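Alginate lyase (Chitinophaga sp. MD30, PDB 6KCW) cleaves alginate as a bacterial member of polysaccharide lyase family 36, probably by the beta-elimination usual for alginate lyases. Local coordinates at residues 119-122 with 128-131; 130-135 with 189-194; 134-139 with 143-148. All coordinates share one frame; numbering follows the deposited sequence.

Interaction 1: 119-122 with 128-131; sequences MWYQ and VFFQ
Strand 119-122 and strand 128-131 run antiparallel, their N-to-C directions 147° apart, with Met119–Gln131 and Tyr121–Phe129 as hydrogen-bonded pairs and Trp120–Phe130 and Gln122–Val128 as non-hydrogen-bonded ones. Met119 N donates to Gln131 O at 3.0 Å and Gln131 N answers to Met119 O at 2.9 Å; Tyr121 and Phe129 exchange a second such pair of bonds. Between these rungs CA-H groups approach the same carbonyls, as where Trp120 CA lies 3.1 Å from Phe129 O.

Met119, Tyr121, Phe129 and Gln131 share one face of the sheet. With its CG placed between the backbone N and the carbonyl carbon (chi1 75°), the extended Gln131 chain leans over strand 119-122 and brings its amide between two side chains there. NE2 comes alongside Met119 SD at 3.7 Å, while OE1 rests 3.7 Å from Tyr121 CB, the amide only 19° from the plane of the Tyr121 ring. Farther along strand 128-131, Phe129 CZ touches the Tyr121 ring edge at CD2, again at 3.7 Å, the two rings meeting obliquely. Phe129 also takes Tyr121 O over the centre of its ring, 4.1 Å above the plane.

On the other face, Val128 CG2 lies 3.6 Å from Gln122 CD and also touches the aliphatic part of that chain, whose NE2 bonds to Ser87 O. Trp120 turns away, giving NE1 to Trp86 O and meeting Phe80 and Phe84 edge-to-face, and Phe130 meets Tyr163 likewise. The arrangement is a beta hairpin of strands 113-122 and 128-135 within an antiparallel sheet, as expected of the concanavalin-like beta-sandwich clan.

Interaction 2: 130-135 with 189-194; sequences FQPYIY and TVLDTA. With PO4 (phosphate ion), chain B.
Pro132 and Ile134 pack on Val190 and Leu191 where the two sheets of the beta sandwich face each other; the nearest CA atoms, those of Pro132 and Leu191, are 7.0 Å apart, too far for backbone pairing. The apolar group centres on the proline ring: its CG meets Leu191 CB at 3.7 Å, and Pro132 CD reaches Val190 CG1 at 4.0 Å. Ile134 CG1 adds a looser touch, 4.2 Å from Leu191 CD2. Val190 and Leu191 both lie opposite Ile183, a classic beta bulge, and both present their side chains to this interface.

The polar group lies on the opposite side of strand 130-135. With CG anti to the backbone nitrogen (chi1 -161°), Tyr133 points away from Leu191, its ring forming a cation-pi pair with Lys91 and its OH hydrogen-bonded to Gly144 N beside a phosphate. A phenylalanine in place of Tyr133 would probably keep the ring packing but leave Gly144 N without its hydroxyl partner. The phosphate, probably from the crystallisation liquor, is also hydrogen-bonded to Lys91 and Arg117. Tyr135 OH is modelled 1.3 Å from phosphate O4, an implausibly short oxygen-oxygen separation, so this link is doubtful, as is the 3.2 Å hydrogen bond from Tyr133 OH to that same O4.

Interaction 3: 134-139 with 143-148; sequences IYHKDQ and YGDTFG
Asp145 meets segment 134-139 with both backbone and side chain. It pairs with Ile134 in a single antiparallel bridge: Ile134 N donates to Asp145 O and Asp145 N to Ile134 O, both at 2.7 Å. With CG anti to the backbone N (chi1 -169°), its carboxylate is carried toward the buried His136, whose NE2 gives a fairly straight bond (161°) to Asp145 OD2 at 2.7 Å, on the anti side and in the imidazole plane. Ring and carboxylate are nearly coplanar, 20° apart. Phe147 lies beside them, its CZ 3.4 Å from His136 NE2, the rings near parallel but barely overlapping. Gly144 CA sits over a face of the Tyr135 ring, 4.1 Å from its centroid, in a CH-pi contact.

What positions this shell lies in the turns. Phe147 N donates to Asp145 OD1 at 2.9 Å, an Asx turn that, with the His136 bond on the other oxygen, probably restricts rotation of the carboxylate. The type I turn from His136 to Gln139 brings Gln139 OE1 to His136 N, and the same oxygen accepts from Gly108 N. Gln139 NE2 is hydrogen-bonded to Gly141 O and makes only a weak, bent bond to Tyr143 O (2.8 Å). The loop folds back on the end of strand 128-135, with Phe147 against Leu191 and Thr193 of strand 188-195 and Tyr135 against Thr115 and Arg117 of strand 113-122.

Strand 128-135 threads all three contacts: interaction 1 uses its start, interaction 2 its middle and end, and interaction 3 the last residues and the loop that follows. Centres of interactions 2 and 3 are about 9 Å apart, those of 1 and 2 about 12 Å. Tyr133 of interaction 2 touches both of the others, with CD1 3.3 Å from Met119 SD and OH 3.1 Å from Gly144 N, a probable hydrogen bond. Gln131 CD also touches Thr146 CG2 at 3.5 Å, joining interactions 1 and 3. The phosphate beside Tyr133 lies about 6 Å from the Met119 side chain and may mark a substrate-binding pocket.

Interaction 1: 119-122 with 128-131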
loop_
_atom_site.group_PDB
_atom_site.type_symbol
_atom_site.label_atom_id
_atom_site.label_comp_id
_atom_site.label_asym_id
_atom_site.label_seq_id
_atom_site.Cartn_x
_atom_site.Cartn_y
_atom_site.Cartn_z
ATOM N N MET A 119 -5.666 2.708 2.063
ATOM C CA MET A 119 -6.779 1.835 2.396
ATOM C C MET A 119 -8.010 2.219 1.591
ATOM O O MET A 119 -8.131 3.341 1.096
ATOM C CB MET A 119 -7.144 1.904 3.881
ATOM C CG MET A 119 -6.078 1.440 4.826
ATOM S SD MET A 119 -6.752 1.411 6.497
ATOM C CE MET A 119 -8.123 0.259 6.397
ATOM N N TRP A 120 -8.928 1.265 1.463
ATOM C CA TRP A 120 -10.323 1.598 1.233
ATOM C C TRP A 120 -11.058 1.455 2.564
ATOM O O TRP A 120 -10.574 0.804 3.495
ATOM C CB TRP A 120 -10.938 0.724 0.132
ATOM C CG TRP A 120 -11.457 -0.579 0.596
ATOM C CD1 TRP A 120 -12.733 -0.856 0.988
ATOM C CD2 TRP A 120 -10.724 -1.803 0.713
ATOM N NE1 TRP A 120 -12.839 -2.177 1.355
ATOM C CE2 TRP A 120 -11.619 -2.780 1.198
ATOM C CE3 TRP A 120 -9.395 -2.166 0.466
ATOM C CZ2 TRP A 120 -11.229 -4.102 1.432
ATOM C CZ3 TRP A 120 -9.011 -3.477 0.697
ATOM C CH2 TRP A 120 -9.927 -4.428 1.173
ATOM N N TYR A 121 -12.206 2.122 2.673
ATOM C CA TYR A 121 -12.847 2.258 3.975
ATOM C C TYR A 121 -14.328 2.559 3.786
ATOM O O TYR A 121 -14.696 3.340 2.902
ATOM C CB TYR A 121 -12.173 3.369 4.793
ATOM C CG TYR A 121 -12.598 3.463 6.255
ATOM C CD1 TYR A 121 -12.071 2.607 7.210
ATOM C CD2 TYR A 121 -13.487 4.447 6.683
ATOM C CE1 TYR A 121 -12.444 2.705 8.542
ATOM C CE2 TYR A 121 -13.863 4.554 8.016
ATOM C CZ TYR A 121 -13.341 3.676 8.937
ATOM O OH TYR A 121 -13.709 3.777 10.259
ATOM N N GLN A 122 -15.167 1.947 4.631
ATOM C CA GLN A 122 -16.608 2.170 4.604
ATOM C C GLN A 122 -17.082 2.713 5.945
ATOM O O GLN A 122 -16.807 2.126 7.004
ATOM C CB GLN A 122 -17.383 0.895 4.251
ATOM C CG GLN A 122 -18.891 1.085 4.384
ATOM C CD GLN A 122 -19.695 0.134 3.535
ATOM O OE1 GLN A 122 -20.761 0.489 3.037
ATOM N NE2 GLN A 122 -19.193 -1.084 3.358
ATOM N N VAL A 128 -17.922 4.942 0.920
ATOM C CA VAL A 128 -16.770 4.075 0.683
ATOM C C VAL A 128 -15.745 4.845 -0.140
ATOM O O VAL A 128 -16.059 5.313 -1.239
ATOM C CB VAL A 128 -17.163 2.774 -0.041
ATOM C CG1 VAL A 128 -15.917 1.963 -0.372
ATOM C CG2 VAL A 128 -18.128 1.963 0.816
ATOM N N PHE A 129 -14.514 4.940 0.363
ATOM C CA PHE A 129 -13.511 5.768 -0.294
ATOM C C PHE A 129 -12.123 5.155 -0.141
ATOM O O PHE A 129 -11.929 4.155 0.549
ATOM C CB PHE A 129 -13.522 7.204 0.263
ATOM C CG PHE A 129 -13.632 7.275 1.765
ATOM C CD1 PHE A 129 -12.500 7.201 2.563
ATOM C CD2 PHE A 129 -14.869 7.416 2.376
ATOM C CE1 PHE A 129 -12.594 7.253 3.942
ATOM C CE2 PHE A 129 -14.980 7.473 3.758
ATOM C CZ PHE A 129 -13.839 7.388 4.545
ATOM N N PHE A 130 -11.164 5.771 -0.826
ATOM C CA PHE A 130 -9.751 5.607 -0.531
ATOM C C PHE A 130 -9.362 6.557 0.602
ATOM O O PHE A 130 -10.033 7.556 0.864
ATOM C CB PHE A 130 -8.900 5.882 -1.782
ATOM C CG PHE A 130 -8.960 4.791 -2.822
ATOM C CD1 PHE A 130 -8.491 3.515 -2.535
ATOM C CD2 PHE A 130 -9.464 5.045 -4.085
ATOM C CE1 PHE A 130 -8.532 2.506 -3.472
ATOM C CE2 PHE A 130 -9.503 4.032 -5.044
ATOM C CZ PHE A 130 -9.036 2.751 -4.724
ATOM N N GLN A 131 -8.275 6.223 1.303
ATOM C CA GLN A 131 -7.815 7.104 2.366
ATOM C C GLN A 131 -6.352 6.809 2.616
ATOM O O GLN A 131 -5.964 5.633 2.638
ATOM C CB GLN A 131 -8.624 6.930 3.665
ATOM C CG GLN A 131 -8.302 5.658 4.486
ATOM C CD GLN A 131 -9.118 5.523 5.781
ATOM O OE1 GLN A 131 -10.099 6.242 5.995
ATOM N NE2 GLN A 131 -8.705 4.599 6.650
#

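Interaction 2: 130-135 with 189-194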
loop_
_atom_site.group_PDB
_atom_site.type_symbol
_atom_site.label_atom_id
_atom_site.label_comp_id
_atom_site.label_asym_id
_atom_site.label_seq_id
_atom_site.Cartn_x
_atom_site.Cartn_y
_atom_site.Cartn_z
ATOM N N PHE A 130 -11.164 5.771 -0.826
ATOM C CA PHE A 130 -9.751 5.607 -0.531
ATOM C C PHE A 130 -9.362 6.557 0.602
ATOM O O PHE A 130 -10.033 7.556 0.864
ATOM C CB PHE A 130 -8.900 5.882 -1.782
ATOM C CG PHE A 130 -8.960 4.791 -2.822
ATOM C CD1 PHE A 130 -8.491 3.515 -2.535
ATOM C CD2 PHE A 130 -9.464 5.045 -4.085
ATOM C CE1 PHE A 130 -8.532 2.506 -3.472
ATOM C CE2 PHE A 130 -9.503 4.032 -5.044
ATOM C CZ PHE A 130 -9.036 2.751 -4.724
ATOM N N GLN A 131 -8.275 6.223 1.303
ATOM C CA GLN A 131 -7.815 7.104 2.366
ATOM C C GLN A 131 -6.352 6.809 2.616
ATOM O O GLN A 131 -5.964 5.633 2.638
ATOM C CB GLN A 131 -8.624 6.930 3.665
ATOM C CG GLN A 131 -8.302 5.658 4.486
ATOM C CD GLN A 131 -9.118 5.523 5.781
ATOM O OE1 GLN A 131 -10.099 6.242 5.995
ATOM N NE2 GLN A 131 -8.705 4.599 6.650
ATOM N N PRO A 132 -5.513 7.822 2.789
ATOM C CA PRO A 132 -4.155 7.570 3.270
ATOM C C PRO A 132 -4.205 6.827 4.595
ATOM O O PRO A 132 -5.196 6.867 5.326
ATOM C CB PRO A 132 -3.560 8.974 3.450
ATOM C CG PRO A 132 -4.499 9.909 2.724
ATOM C CD PRO A 132 -5.841 9.256 2.721
ATOM N N TYR A 133 -3.108 6.139 4.900
ATOM C CA TYR A 133 -3.005 5.370 6.140
ATOM C C TYR A 133 -1.526 5.370 6.531
ATOM O O TYR A 133 -0.777 4.460 6.174
ATOM C CB TYR A 133 -3.553 3.960 5.970
ATOM C CG TYR A 133 -3.882 3.316 7.288
ATOM C CD1 TYR A 133 -4.986 3.735 8.019
ATOM C CD2 TYR A 133 -3.083 2.314 7.818
ATOM C CE1 TYR A 133 -5.296 3.177 9.227
ATOM C CE2 TYR A 133 -3.388 1.744 9.034
ATOM C CZ TYR A 133 -4.499 2.177 9.733
ATOM O OH TYR A 133 -4.810 1.623 10.952
ATOM N N ILE A 134 -1.118 6.405 7.255
ATOM C CA ILE A 134 0.291 6.715 7.455
ATOM C C ILE A 134 0.637 6.530 8.930
ATOM O O ILE A 134 0.001 7.125 9.807
ATOM C CB ILE A 134 0.620 8.143 6.991
ATOM C CG1 ILE A 134 -0.024 8.427 5.638
ATOM C CG2 ILE A 134 2.107 8.319 6.825
ATOM C CD1 ILE A 134 0.353 7.431 4.601
ATOM N N TYR A 135 1.620 5.679 9.203
ATOM C CA TYR A 135 2.312 5.709 10.481
ATOM C C TYR A 135 3.507 6.632 10.297
ATOM O O TYR A 135 4.194 6.563 9.273
ATOM C CB TYR A 135 2.757 4.310 10.934
ATOM C CG TYR A 135 1.619 3.360 11.283
ATOM C CD1 TYR A 135 0.888 2.740 10.285
ATOM C CD2 TYR A 135 1.295 3.064 12.610
ATOM C CE1 TYR A 135 -0.148 1.871 10.576
ATOM C CE2 TYR A 135 0.247 2.187 12.917
ATOM C CZ TYR A 135 -0.473 1.595 11.886
ATOM O OH TYR A 135 -1.523 0.719 12.131
ATOM N N THR A 189 -5.053 15.328 -6.111
ATOM C CA THR A 189 -4.325 15.224 -4.850
ATOM C C THR A 189 -5.223 14.668 -3.745
ATOM O O THR A 189 -6.288 15.218 -3.451
ATOM C CB THR A 189 -3.770 16.588 -4.437
ATOM O OG1 THR A 189 -2.753 16.989 -5.361
ATOM C CG2 THR A 189 -3.161 16.552 -3.030
ATOM N N VAL A 190 -4.790 13.575 -3.128
ATOM C CA VAL A 190 -5.503 13.041 -1.975
ATOM C C VAL A 190 -4.794 13.555 -0.738
ATOM O O VAL A 190 -5.400 14.201 0.127
ATOM C CB VAL A 190 -5.550 11.504 -1.992
ATOM C CG1 VAL A 190 -6.438 10.988 -0.870
ATOM C CG2 VAL A 190 -6.047 11.016 -3.339
ATOM N N LEU A 191 -3.500 13.275 -0.655
ATOM C CA LEU A 191 -2.658 13.739 0.434
ATOM C C LEU A 191 -1.368 14.255 -0.171
ATOM O O LEU A 191 -0.740 13.553 -0.972
ATOM C CB LEU A 191 -2.363 12.620 1.435
ATOM C CG LEU A 191 -1.359 12.978 2.531
ATOM C CD1 LEU A 191 -1.997 13.919 3.542
ATOM C CD2 LEU A 191 -0.805 11.729 3.220
ATOM N N ASP A 192 -0.975 15.475 0.206
ATOM C CA ASP A 192 0.326 16.018 -0.194
ATOM C C ASP A 192 0.781 16.927 0.947
ATOM O O ASP A 192 0.508 18.127 0.947
ATOM C CB ASP A 192 0.245 16.760 -1.526
ATOM C CG ASP A 192 1.538 17.496 -1.873
ATOM O OD1 ASP A 192 2.622 17.060 -1.428
ATOM O OD2 ASP A 192 1.470 18.524 -2.588
ATOM N N THR A 193 1.455 16.333 1.928
ATOM C CA THR A 193 1.835 17.044 3.138
ATOM C C THR A 193 3.315 16.862 3.436
ATOM O O THR A 193 3.900 15.807 3.165
ATOM C CB THR A 193 1.048 16.568 4.361
ATOM O OG1 THR A 193 1.539 17.251 5.527
ATOM C CG2 THR A 193 1.248 15.085 4.562
ATOM N N ALA A 194 3.913 17.895 4.021
ATOM C CA ALA A 194 5.203 17.695 4.640
ATOM C C ALA A 194 4.981 16.918 5.930
ATOM O O ALA A 194 3.885 16.919 6.497
ATOM C CB ALA A 194 5.898 19.035 4.879
HETATM P P PO4 B . -2.811 -1.516 11.162
HETATM O O1 PO4 B . -1.979 -2.244 10.138
HETATM O O2 PO4 B . -2.858 -2.335 12.434
HETATM O O3 PO4 B . -4.244 -1.377 10.700
HETATM O O4 PO4 B . -2.170 -0.156 11.476
#

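Interaction 3: 134-139 with 143-148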
loop_
_atom_site.group_PDB
_atom_site.type_symbol
_atom_site.label_atom_id
_atom_site.label_comp_id
_atom_site.label_asym_id
_atom_site.label_seq_id
_atom_site.Cartn_x
_atom_site.Cartn_y
_atom_site.Cartn_z
ATOM N N ILE A 134 -1.118 6.405 7.255
ATOM C CA ILE A 134 0.291 6.715 7.455
ATOM C C ILE A 134 0.637 6.530 8.930
ATOM O O ILE A 134 0.001 7.125 9.807
ATOM C CB ILE A 134 0.620 8.143 6.991
ATOM C CG1 ILE A 134 -0.024 8.427 5.638
ATOM C CG2 ILE A 134 2.107 8.319 6.825
ATOM C CD1 ILE A 134 0.353 7.431 4.601
ATOM N N TYR A 135 1.620 5.679 9.203
ATOM C CA TYR A 135 2.312 5.709 10.481
ATOM C C TYR A 135 3.507 6.632 10.297
ATOM O O TYR A 135 4.194 6.563 9.273
ATOM C CB TYR A 135 2.757 4.310 10.934
ATOM C CG TYR A 135 1.619 3.360 11.283
ATOM C CD1 TYR A 135 0.888 2.740 10.285
ATOM C CD2 TYR A 135 1.295 3.064 12.610
ATOM C CE1 TYR A 135 -0.148 1.871 10.576
ATOM C CE2 TYR A 135 0.247 2.187 12.917
ATOM C CZ TYR A 135 -0.473 1.595 11.886
ATOM O OH TYR A 135 -1.523 0.719 12.131
ATOM N N HIS A 136 3.713 7.530 11.257
ATOM C CA HIS A 136 4.835 8.459 11.221
ATOM C C HIS A 136 5.081 8.976 12.636
ATOM O O HIS A 136 4.380 8.616 13.590
ATOM C CB HIS A 136 4.572 9.599 10.251
ATOM C CG HIS A 136 3.318 10.353 10.552
ATOM N ND1 HIS A 136 3.325 11.639 11.046
ATOM C CD2 HIS A 136 2.016 10.000 10.434
ATOM C CE1 HIS A 136 2.079 12.047 11.216
ATOM N NE2 HIS A 136 1.266 11.072 10.853
ATOM N N LYS A 137 6.096 9.836 12.756
ATOM C CA LYS A 137 6.576 10.243 14.067
ATOM C C LYS A 137 5.506 10.974 14.859
ATOM O O LYS A 137 5.500 10.919 16.096
ATOM C CB LYS A 137 7.812 11.127 13.910
ATOM C CG LYS A 137 8.290 11.742 15.201
ATOM C CD LYS A 137 8.989 10.725 16.053
ATOM C CE LYS A 137 9.246 11.279 17.422
ATOM N NZ LYS A 137 7.942 11.303 18.163
ATOM N N ASP A 138 4.585 11.647 14.174
ATOM C CA ASP A 138 3.646 12.542 14.838
ATOM C C ASP A 138 2.194 12.136 14.610
ATOM O O ASP A 138 1.297 12.971 14.781
ATOM C CB ASP A 138 3.870 13.986 14.380
ATOM C CG ASP A 138 5.281 14.475 14.660
ATOM O OD1 ASP A 138 5.614 14.653 15.850
ATOM O OD2 ASP A 138 6.047 14.692 13.690
ATOM N N GLN A 139 1.940 10.880 14.231
ATOM C CA GLN A 139 0.565 10.435 14.074
ATOM C C GLN A 139 -0.208 10.690 15.366
ATOM O O GLN A 139 0.346 10.546 16.467
ATOM C CB GLN A 139 0.509 8.950 13.696
ATOM C CG GLN A 139 1.060 8.009 14.747
ATOM C CD GLN A 139 1.274 6.608 14.221
ATOM O OE1 GLN A 139 2.372 6.255 13.793
ATOM N NE2 GLN A 139 0.222 5.798 14.251
ATOM N N TYR A 143 -2.985 3.902 15.773
ATOM C CA TYR A 143 -3.111 3.278 14.467
ATOM C C TYR A 143 -2.911 4.333 13.380
ATOM O O TYR A 143 -2.467 5.449 13.640
ATOM C CB TYR A 143 -4.460 2.558 14.366
ATOM C CG TYR A 143 -4.566 1.383 15.321
ATOM C CD1 TYR A 143 -4.945 1.570 16.650
ATOM C CD2 TYR A 143 -4.261 0.086 14.904
ATOM C CE1 TYR A 143 -5.031 0.493 17.535
ATOM C CE2 TYR A 143 -4.343 -0.987 15.780
ATOM C CZ TYR A 143 -4.727 -0.773 17.095
ATOM O OH TYR A 143 -4.819 -1.829 17.978
ATOM N N GLY A 144 -3.260 3.985 12.148
ATOM C CA GLY A 144 -2.792 4.761 11.016
ATOM C C GLY A 144 -3.430 6.140 10.950
ATOM O O GLY A 144 -4.639 6.310 11.129
ATOM N N ASP A 145 -2.600 7.126 10.642
ATOM C CA ASP A 145 -3.041 8.496 10.455
ATOM C C ASP A 145 -3.576 8.631 9.034
ATOM O O ASP A 145 -2.863 8.325 8.071
ATOM C CB ASP A 145 -1.859 9.433 10.720
ATOM C CG ASP A 145 -2.253 10.882 10.815
ATOM O OD1 ASP A 145 -3.429 11.211 10.555
ATOM O OD2 ASP A 145 -1.362 11.706 11.139
ATOM N N THR A 146 -4.839 9.043 8.897
ATOM C CA THR A 146 -5.398 9.316 7.578
ATOM C C THR A 146 -5.225 10.759 7.150
ATOM O O THR A 146 -5.528 11.078 5.992
ATOM C CB THR A 146 -6.897 9.001 7.519
ATOM O OG1 THR A 146 -7.606 9.905 8.384
ATOM C CG2 THR A 146 -7.174 7.543 7.905
ATOM N N PHE A 147 -4.780 11.630 8.059
ATOM C CA PHE A 147 -4.737 13.076 7.854
ATOM C C PHE A 147 -6.103 13.639 7.500
ATOM O O PHE A 147 -6.204 14.717 6.908
ATOM C CB PHE A 147 -3.702 13.452 6.792
ATOM C CG PHE A 147 -2.289 13.323 7.274
ATOM C CD1 PHE A 147 -1.647 12.089 7.270
ATOM C CD2 PHE A 147 -1.607 14.427 7.754
ATOM C CE1 PHE A 147 -0.343 11.961 7.730
ATOM C CE2 PHE A 147 -0.305 14.307 8.213
ATOM C CZ PHE A 147 0.327 13.065 8.204
ATOM N N GLY A 148 -7.162 12.929 7.881
ATOM C CA GLY A 148 -8.503 13.332 7.529
ATOM C C GLY A 148 -8.835 13.302 6.053
ATOM O O GLY A 148 -9.826 13.912 5.654
#